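Side-chain contact in arginase (Thermus thermophilus, PDB 2EF5), which probably hydrolyses L-arginine to L-ornithine and urea, using two manganese ions bound in each subunit: residues E33-L38 with S283-R288. Sequence-based numbering, arbitrary orientation.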
loop_
_atom_site.group_PDB
_atom_site.type_symbol
_atom_site.label_atom_id
_atom_site.label_comp_id
_atom_site.label_asym_id
_atom_site.label_seq_id
_atom_site.Cartn_x
_atom_site.Cartn_y
_atom_site.Cartn_z
ATOM N N GLU A 33 -46.916 10.513 -21.900
ATOM C CA GLU A 33 -47.035 11.424 -23.030
ATOM C C GLU A 33 -45.665 11.650 -23.677
ATOM O O GLU A 33 -45.542 11.671 -24.902
ATOM C CB GLU A 33 -47.615 12.765 -22.574
ATOM C CG GLU A 33 -49.034 12.713 -22.004
ATOM C CD GLU A 33 -49.163 11.867 -20.734
ATOM O OE1 GLU A 33 -48.154 11.649 -20.031
ATOM O OE2 GLU A 33 -50.297 11.435 -20.429
ATOM N N GLN A 34 -44.628 11.807 -22.855
ATOM C CA GLN A 34 -43.292 12.048 -23.384
ATOM C C GLN A 34 -42.698 10.821 -24.063
ATOM O O GLN A 34 -41.904 10.950 -24.993
ATOM C CB GLN A 34 -42.361 12.571 -22.284
ATOM C CG GLN A 34 -42.845 13.889 -21.672
ATOM C CD GLN A 34 -41.846 14.490 -20.705
ATOM O OE1 GLN A 34 -40.814 15.015 -21.110
ATOM N NE2 GLN A 34 -42.149 14.411 -19.417
ATOM N N LEU A 35 -43.071 9.630 -23.607
ATOM C CA LEU A 35 -42.573 8.417 -24.243
ATOM C C LEU A 35 -43.167 8.333 -25.651
ATOM O O LEU A 35 -42.499 7.894 -26.593
ATOM C CB LEU A 35 -42.953 7.177 -23.428
ATOM C CG LEU A 35 -42.033 6.890 -22.231
ATOM C CD1 LEU A 35 -42.584 5.731 -21.420
ATOM C CD2 LEU A 35 -40.632 6.572 -22.719
ATOM N N GLU A 36 -44.419 8.764 -25.791
ATOM C CA GLU A 36 -45.078 8.754 -27.091
ATOM C C GLU A 36 -44.430 9.795 -28.009
ATOM O O GLU A 36 -44.227 9.536 -29.199
ATOM C CB GLU A 36 -46.578 9.040 -26.948
ATOM C CG GLU A 36 -47.333 8.004 -26.111
ATOM C CD GLU A 36 -48.828 8.279 -26.036
ATOM O OE1 GLU A 36 -49.213 9.455 -25.846
ATOM O OE2 GLU A 36 -49.617 7.316 -26.149
ATOM N N ASP A 37 -44.101 10.969 -27.468
ATOM C CA ASP A 37 -43.463 12.008 -28.280
ATOM C C ASP A 37 -42.150 11.462 -28.828
ATOM O O ASP A 37 -41.670 11.881 -29.884
ATOM C CB ASP A 37 -43.157 13.261 -27.449
ATOM C CG ASP A 37 -44.398 13.925 -26.916
ATOM O OD1 ASP A 37 -45.482 13.715 -27.491
ATOM O OD2 ASP A 37 -44.285 14.675 -25.925
ATOM N N LEU A 38 -41.576 10.520 -28.093
ATOM C CA LEU A 38 -40.311 9.913 -28.467
ATOM C C LEU A 38 -40.498 8.860 -29.564
ATOM O O LEU A 38 -39.525 8.329 -30.105
ATOM C CB LEU A 38 -39.670 9.293 -27.225
ATOM C CG LEU A 38 -38.168 9.020 -27.220
ATOM C CD1 LEU A 38 -37.410 10.294 -27.546
ATOM C CD2 LEU A 38 -37.763 8.500 -25.843
ATOM N N SER A 283 -34.003 9.412 -21.603
ATOM C CA SER A 283 -32.638 9.260 -22.090
ATOM C C SER A 283 -32.276 7.784 -22.202
ATOM O O SER A 283 -31.608 7.369 -23.150
ATOM C CB SER A 283 -31.643 9.946 -21.157
ATOM O OG SER A 283 -31.826 11.346 -21.154
ATOM N N LEU A 284 -32.708 6.987 -21.231
ATOM C CA LEU A 284 -32.405 5.564 -21.265
ATOM C C LEU A 284 -33.063 4.904 -22.468
ATOM O O LEU A 284 -32.541 3.932 -23.017
ATOM C CB LEU A 284 -32.876 4.882 -19.979
ATOM C CG LEU A 284 -32.502 3.402 -19.860
ATOM C CD1 LEU A 284 -30.994 3.258 -19.787
ATOM C CD2 LEU A 284 -33.143 2.806 -18.616
ATOM N N LEU A 285 -34.215 5.427 -22.874
ATOM C CA LEU A 285 -34.923 4.877 -24.019
ATOM C C LEU A 285 -34.600 5.528 -25.371
ATOM O O LEU A 285 -35.365 5.417 -26.322
ATOM C CB LEU A 285 -36.432 4.894 -23.754
ATOM C CG LEU A 285 -36.910 3.615 -23.043
ATOM C CD1 LEU A 285 -36.193 3.445 -21.706
ATOM C CD2 LEU A 285 -38.405 3.679 -22.840
ATOM N N GLY A 286 -33.468 6.214 -25.461
ATOM C CA GLY A 286 -33.090 6.792 -26.740
ATOM C C GLY A 286 -33.153 8.286 -26.996
ATOM O O GLY A 286 -32.666 8.742 -28.036
ATOM N N LYS A 287 -33.743 9.063 -26.091
ATOM C CA LYS A 287 -33.806 10.501 -26.324
ATOM C C LYS A 287 -32.383 11.046 -26.316
ATOM O O LYS A 287 -31.603 10.762 -25.407
ATOM C CB LYS A 287 -34.640 11.212 -25.247
ATOM C CG LYS A 287 -34.920 12.687 -25.570
ATOM C CD LYS A 287 -35.902 13.336 -24.592
ATOM C CE LYS A 287 -36.236 14.771 -25.016
ATOM N NZ LYS A 287 -37.152 15.464 -24.054
ATOM N N ARG A 288 -32.046 11.811 -27.347
ATOM C CA ARG A 288 -30.722 12.399 -27.456
ATOM C C ARG A 288 -30.803 13.844 -27.927
ATOM O O ARG A 288 -31.762 14.229 -28.590
ATOM C CB ARG A 288 -29.875 11.563 -28.413
ATOM C CG ARG A 288 -29.513 10.222 -27.815
ATOM C CD ARG A 288 -29.432 9.122 -28.850
ATOM N NE ARG A 288 -28.434 9.401 -29.877
ATOM C CZ ARG A 288 -28.701 9.968 -31.047
ATOM N NH1 ARG A 288 -29.943 10.319 -31.353
ATOM N NH2 ARG A 288 -27.719 10.184 -31.913
HETATM O O HOH W 1 -39.956 15.008 -23.742
#
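The amide of Gln34 is the flat group that takes part in the contact, and it meets Lys287 through a water at its oxygen end. Gln34 OE1 accepts a hydrogen bond from this water at 2.8 Å. Lys287 NZ donates to the same water at 2.9 Å. At the other end of the amide, NE2 makes weak bonds to the carbonyl oxygens of Ala29 and Arg30, which probably help, together with the water, to set the amide's rotation. The Lys287 chain is extended, with CG anti to the backbone N (chi1 -171°), and this carries the ammonium group across to the water.

Apart from this polar bridge the contact is apolar. Leu38 CD1 packs on the root of the lysine chain, 3.7 Å from Lys287 CB. The other methyl, Leu38 CD2, lies 3.9 Å from Leu285 O, a carbonyl oxygen that is hydrogen-bonded to Tyr40 OH. Deeper in, Leu35 and Leu285 meet methyl to methyl, CD2 to CD2 at 3.7 Å. Both also touch Ile90 of strand 87-93, so this pair continues into the packing against the central parallel sheet.

Residues 283-288 run off the end of helix 272-284, which a Schellman motif closes. Gly286 is its C-prime residue; the positive phi (108°) is one that glycine takes readily. Gly286 N bonds to Ser283 O, and Lys287 N to Leu282 O. The turn presents Leu285 and Lys287 to the end of helix 31-37. With an alanine at Leu38, both methyls go, and a gap would probably open beside Lys287 CB and the carbonyl of Leu285. The contact thus joins two helix ends of the arginase alpha/beta fold, away from the manganese site. Leucine methyls supply its inner part, while the lysine charge reaches the glutamine amide through water.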